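Local atomic coordinates of adhesion and penetration protein autotransporter (Haemophilus influenzae, PDB entry 3SYJ), a protein that promotes adherence of the bacterium to host cells, associates with itself to drive bacterial aggregation, and is probably a serine protease. Residues F466-F471 / H485-K490; L480-H485 / A510-T515. All coordinates share one frame; numbering follows the deposited sequence.

Contact 1 of 2, residues F466-F471 / H485-K490; sequences FDTDKF and HSLTFK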
loop_
_atom_site.group_PDB
_atom_site.type_symbol
_atom_site.label_atom_id
_atom_site.label_comp_id
_atom_site.label_asym_id
_atom_site.label_seq_id
_atom_site.Cartn_x
_atom_site.Cartn_y
_atom_site.Cartn_z
ATOM N N PHE A 466 32.077 19.696 37.017
ATOM C CA PHE A 466 31.314 19.871 38.235
ATOM C C PHE A 466 30.658 18.560 38.608
ATOM O O PHE A 466 30.536 17.654 37.787
ATOM C CB PHE A 466 30.230 20.933 38.045
ATOM C CG PHE A 466 29.227 20.580 36.987
ATOM C CD1 PHE A 466 28.070 19.879 37.309
ATOM C CD2 PHE A 466 29.442 20.933 35.667
ATOM C CE1 PHE A 466 27.142 19.543 36.332
ATOM C CE2 PHE A 466 28.523 20.598 34.688
ATOM C CZ PHE A 466 27.367 19.906 35.026
ATOM N N ASP A 467 30.224 18.482 39.857
ATOM C CA ASP A 467 29.523 17.328 40.385
ATOM C C ASP A 467 28.048 17.477 39.995
ATOM O O ASP A 467 27.404 18.450 40.361
ATOM C CB ASP A 467 29.721 17.298 41.909
ATOM C CG ASP A 467 29.011 16.135 42.591
ATOM O OD1 ASP A 467 28.304 15.352 41.910
ATOM O OD2 ASP A 467 29.169 16.014 43.828
ATOM N N THR A 468 27.519 16.526 39.234
ATOM C CA THR A 468 26.167 16.678 38.708
ATOM C C THR A 468 25.108 16.695 39.806
ATOM O O THR A 468 23.981 17.117 39.576
ATOM C CB THR A 468 25.815 15.609 37.661
ATOM O OG1 THR A 468 25.834 14.316 38.265
ATOM C CG2 THR A 468 26.803 15.651 36.492
ATOM N N ASP A 469 25.471 16.237 40.998
ATOM C CA ASP A 469 24.576 16.311 42.147
ATOM C C ASP A 469 24.476 17.739 42.672
ATOM O O ASP A 469 23.554 18.062 43.411
ATOM C CB ASP A 469 25.068 15.385 43.268
ATOM C CG ASP A 469 24.854 13.913 42.947
ATOM O OD1 ASP A 469 24.083 13.611 42.000
ATOM O OD2 ASP A 469 25.455 13.062 43.643
ATOM N N LYS A 470 25.431 18.584 42.290
ATOM C CA LYS A 470 25.490 19.967 42.763
ATOM C C LYS A 470 25.012 20.986 41.708
ATOM O O LYS A 470 25.231 22.188 41.850
ATOM C CB LYS A 470 26.923 20.304 43.191
ATOM C CG LYS A 470 27.416 19.555 44.424
ATOM C CD LYS A 470 26.976 20.266 45.691
ATOM C CE LYS A 470 27.403 19.507 46.936
ATOM N NZ LYS A 470 26.784 18.149 46.982
ATOM N N PHE A 471 24.379 20.502 40.645
ATOM C CA PHE A 471 23.864 21.368 39.597
ATOM C C PHE A 471 22.357 21.438 39.783
ATOM O O PHE A 471 21.714 20.429 40.062
ATOM C CB PHE A 471 24.211 20.798 38.216
ATOM C CG PHE A 471 23.802 21.683 37.061
ATOM C CD1 PHE A 471 24.747 22.447 36.385
ATOM C CD2 PHE A 471 22.483 21.737 36.641
ATOM C CE1 PHE A 471 24.379 23.262 35.323
ATOM C CE2 PHE A 471 22.102 22.550 35.583
ATOM C CZ PHE A 471 23.047 23.313 34.924
ATOM N N HIS A 485 28.782 16.839 24.978
ATOM C CA HIS A 485 29.320 16.086 26.105
ATOM C C HIS A 485 28.239 15.225 26.740
ATOM O O HIS A 485 27.055 15.409 26.477
ATOM C CB HIS A 485 29.911 17.037 27.144
ATOM C CG HIS A 485 31.163 17.722 26.696
ATOM N ND1 HIS A 485 31.154 18.890 25.964
ATOM C CD2 HIS A 485 32.466 17.400 26.876
ATOM C CE1 HIS A 485 32.398 19.259 25.712
ATOM N NE2 HIS A 485 33.213 18.373 26.257
ATOM N N SER A 486 28.640 14.284 27.583
ATOM C CA SER A 486 27.662 13.430 28.237
ATOM C C SER A 486 27.735 13.548 29.748
ATOM O O SER A 486 28.798 13.805 30.310
ATOM C CB SER A 486 27.832 11.982 27.790
ATOM O OG SER A 486 27.441 11.846 26.434
ATOM N N LEU A 487 26.587 13.379 30.396
ATOM C CA LEU A 487 26.494 13.482 31.844
ATOM C C LEU A 487 25.635 12.357 32.381
ATOM O O LEU A 487 24.746 11.862 31.689
ATOM C CB LEU A 487 25.859 14.811 32.248
ATOM C CG LEU A 487 26.569 16.100 31.850
ATOM C CD1 LEU A 487 25.676 17.301 32.127
ATOM C CD2 LEU A 487 27.891 16.216 32.599
ATOM N N THR A 488 25.914 11.953 33.614
ATOM C CA THR A 488 25.025 11.073 34.352
ATOM C C THR A 488 24.532 11.815 35.581
ATOM O O THR A 488 25.315 12.484 36.260
ATOM C CB THR A 488 25.748 9.808 34.831
ATOM O OG1 THR A 488 26.175 9.048 33.701
ATOM C CG2 THR A 488 24.820 8.956 35.678
ATOM N N PHE A 489 23.236 11.701 35.859
ATOM C CA PHE A 489 22.656 12.219 37.097
ATOM C C PHE A 489 22.072 11.076 37.924
ATOM O O PHE A 489 21.630 10.060 37.377
ATOM C CB PHE A 489 21.514 13.188 36.803
ATOM C CG PHE A 489 21.935 14.478 36.156
ATOM C CD1 PHE A 489 22.098 15.622 36.916
ATOM C CD2 PHE A 489 22.111 14.561 34.791
ATOM C CE1 PHE A 489 22.461 16.822 36.330
ATOM C CE2 PHE A 489 22.472 15.759 34.191
ATOM C CZ PHE A 489 22.645 16.889 34.961
ATOM N N LYS A 490 22.060 11.244 39.242
ATOM C CA LYS A 490 21.245 10.389 40.095
ATOM C C LYS A 490 19.825 10.942 40.056
ATOM O O LYS A 490 18.901 10.270 39.601
ATOM C CB LYS A 490 21.796 10.365 41.514
ATOM C CG LYS A 490 23.164 9.717 41.596
ATOM C CD LYS A 490 23.811 9.941 42.950
ATOM C CE LYS A 490 25.276 9.533 42.929
ATOM N NZ LYS A 490 26.046 10.249 43.983
#
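Thr-468 and Phe-489 meet where the loop 466-471 lies against strand 487-489 of the beta-helical stem. The methine CB of Thr-468 sits over one face of the Phe-489 ring, 4.1 Å from its centroid and 26° off the ring normal, a CH-pi contact. The two branches of the threonine then divide the work. OG1, set between the backbone N and the carbonyl carbon (chi1 63°), donates to Thr-488 O at 2.8 Å; it lies in the plane of that carbonyl, with a C=O...donor angle of 151°. The methyl branch does the apolar part, as CG2 of Thr-468 and CD2 of Leu-487 pass at 4.1 Å, the two side chains sliding past each other in opposite directions. A branched residue with both a hydroxyl and a methyl therefore suits this place. Beyond it, CZ of Phe-466 comes within 4.2 Å of Leu-487 CD1, while Leu-460 of the preceding coil touches both residues. Toward the other end, Asp-469 and Lys-490 cross at about a right angle. Past its CG the lysine runs extended; its CD lies 3.6 Å from Asp-469 OD2, and its NZ reaches the syn lone pair of that oxygen at 2.9 Å. Asp-467 shapes the loop from within: its OD1 accepts from Asp-469 N at 3.1 Å in an Asx turn, met from above the carboxylate plane. Polarity is thus graded across the contact, from an apolar patch through one neutral hydrogen bond to a salt bridge between an exposed lysine and a partly exposed aspartate, whose net strength solvent probably keeps modest.

Contact 2 of 2, residues L480-H485 / A510-T515; sequences LDLNGH and ANVTIT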
loop_
_atom_site.group_PDB
_atom_site.type_symbol
_atom_site.label_atom_id
_atom_site.label_comp_id
_atom_site.label_asym_id
_atom_site.label_seq_id
_atom_site.Cartn_x
_atom_site.Cartn_y
_atom_site.Cartn_z
ATOM N N LEU A 480 20.973 24.210 30.006
ATOM C CA LEU A 480 22.217 23.477 30.144
ATOM C C LEU A 480 22.519 22.902 28.767
ATOM O O LEU A 480 21.846 21.972 28.311
ATOM C CB LEU A 480 22.089 22.357 31.182
ATOM C CG LEU A 480 23.256 21.366 31.233
ATOM C CD1 LEU A 480 24.568 22.093 31.484
ATOM C CD2 LEU A 480 23.040 20.267 32.279
ATOM N N ASP A 481 23.503 23.489 28.090
ATOM C CA ASP A 481 23.912 23.038 26.761
ATOM C C ASP A 481 25.096 22.088 26.876
ATOM O O ASP A 481 26.229 22.514 27.101
ATOM C CB ASP A 481 24.266 24.230 25.859
ATOM C CG ASP A 481 24.892 23.801 24.535
ATOM O OD1 ASP A 481 24.614 22.673 24.073
ATOM O OD2 ASP A 481 25.662 24.597 23.952
ATOM N N LEU A 482 24.813 20.798 26.721
ATOM C CA LEU A 482 25.815 19.749 26.838
ATOM C C LEU A 482 26.914 19.866 25.784
ATOM O O LEU A 482 28.003 19.308 25.942
ATOM C CB LEU A 482 25.138 18.387 26.723
ATOM C CG LEU A 482 24.055 18.134 27.768
ATOM C CD1 LEU A 482 23.521 16.748 27.577
ATOM C CD2 LEU A 482 24.638 18.303 29.159
ATOM N N ASN A 483 26.615 20.577 24.700
ATOM C CA ASN A 483 27.608 20.868 23.682
ATOM C C ASN A 483 28.454 19.652 23.343
ATOM O O ASN A 483 29.683 19.726 23.343
ATOM C CB ASN A 483 28.505 22.011 24.149
ATOM C CG ASN A 483 29.498 22.451 23.086
ATOM O OD1 ASN A 483 29.271 22.253 21.891
ATOM N ND2 ASN A 483 30.607 23.050 23.519
ATOM N N GLY A 484 27.789 18.530 23.077
ATOM C CA GLY A 484 28.461 17.325 22.627
ATOM C C GLY A 484 29.033 16.463 23.731
ATOM O O GLY A 484 29.701 15.467 23.464
ATOM N N HIS A 485 28.782 16.839 24.978
ATOM C CA HIS A 485 29.320 16.086 26.105
ATOM C C HIS A 485 28.239 15.225 26.740
ATOM O O HIS A 485 27.055 15.409 26.477
ATOM C CB HIS A 485 29.911 17.037 27.144
ATOM C CG HIS A 485 31.163 17.722 26.696
ATOM N ND1 HIS A 485 31.154 18.890 25.964
ATOM C CD2 HIS A 485 32.466 17.400 26.876
ATOM C CE1 HIS A 485 32.398 19.259 25.712
ATOM N NE2 HIS A 485 33.213 18.373 26.257
ATOM N N ALA A 510 25.098 13.971 22.183
ATOM C CA ALA A 510 25.250 14.037 23.634
ATOM C C ALA A 510 24.293 13.058 24.308
ATOM O O ALA A 510 23.239 12.740 23.762
ATOM C CB ALA A 510 25.014 15.460 24.133
ATOM N N ASN A 511 24.669 12.561 25.478
ATOM C CA ASN A 511 23.780 11.685 26.230
ATOM C C ASN A 511 23.576 12.172 27.658
ATOM O O ASN A 511 24.521 12.609 28.303
ATOM C CB ASN A 511 24.320 10.259 26.256
ATOM C CG ASN A 511 24.581 9.707 24.869
ATOM O OD1 ASN A 511 23.742 9.812 23.972
ATOM N ND2 ASN A 511 25.754 9.114 24.686
ATOM N N VAL A 512 22.338 12.109 28.138
ATOM C CA VAL A 512 22.069 12.285 29.557
ATOM C C VAL A 512 21.546 10.971 30.111
ATOM O O VAL A 512 20.556 10.427 29.624
ATOM C CB VAL A 512 21.018 13.387 29.832
ATOM C CG1 VAL A 512 20.917 13.665 31.329
ATOM C CG2 VAL A 512 21.360 14.658 29.095
ATOM N N THR A 513 22.219 10.457 31.129
ATOM C CA THR A 513 21.752 9.258 31.805
ATOM C C THR A 513 21.211 9.633 33.184
ATOM O O THR A 513 21.818 10.417 33.905
ATOM C CB THR A 513 22.883 8.208 31.912
ATOM O OG1 THR A 513 23.390 7.927 30.599
ATOM C CG2 THR A 513 22.387 6.912 32.553
ATOM N N ILE A 514 20.046 9.094 33.526
ATOM C CA ILE A 514 19.467 9.273 34.850
ATOM C C ILE A 514 19.375 7.911 35.529
ATOM O O ILE A 514 18.770 6.984 34.988
ATOM C CB ILE A 514 18.080 9.931 34.772
ATOM C CG1 ILE A 514 18.205 11.344 34.191
ATOM C CG2 ILE A 514 17.435 9.988 36.148
ATOM C CD1 ILE A 514 16.888 11.968 33.804
ATOM N N THR A 515 20.001 7.785 36.698
ATOM C CA THR A 515 20.080 6.494 37.393
ATOM C C THR A 515 19.184 6.392 38.634
ATOM O O THR A 515 19.018 5.312 39.199
ATOM C CB THR A 515 21.528 6.170 37.806
ATOM O OG1 THR A 515 22.021 7.196 38.680
ATOM C CG2 THR A 515 22.421 6.088 36.571
#
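A type I' beta turn, Leu-482 to His-485, links strand 478-481 to strand 487-489 at a corner of the beta-helix, and residues 510-512 of the next coil pack against it. Leu-482 carries the contact. Its CB lies 3.9 Å from Ala-510 CB. Its CD1, anti to CA (chi2 -178°), ends an extended branch that meets CG2 of Val-512 at 3.4 Å, the two side chains crossing at about a right angle. The small methyl of Ala-510 suits the close approach of the turn, since its CB is just 3.1 Å from His-485 O. Asn-483 and Gly-484 adopt the positive phi of this turn type, which glycine and asparagine tolerate well. Leu-482 O is gripped by two donors of the same turn, His-485 N at 2.8 Å and His-485 ND1 at 3.2 Å; the oxygen lies in the imidazole plane, at its edge. OD1 of Asp-481 receives Asn-483 N at 3.0 Å from above the carboxylate plane, an Asx turn, and also accepts from His-504 N. The Asn-483 side chain bonds outward, to Leu-460 O and Asn-505. Between the two segments there is no hydrogen bond: they meet by dispersion and shape, and the short leucine-valine pair marks crowding. The polar link between these coils lies next door, where Ser-486 OG bonds Asn-511 N.

Overall arrangement
Contacts 1 and 2 lie side by side on the beta-helical stem of the passenger domain, their centres about 9 Å apart. They share His-485, which closes the turn of contact 2 and opens the segment that carries strand 487-489 of contact 1; the segments also alternate along the chain. Strands 487-489 and 510-514 are parallel neighbours: Phe-489 N lies 2.7 Å from Thr-513 O, and Phe-489 O 2.9 Å from Thr-515 N, both probable hydrogen bonds. Apolar packing continues from one contact to the other where Leu-487 CD1 meets Leu-482 CD2. Together they join successive coils of the stem, away from Ser-218, the probable protease nucleophile.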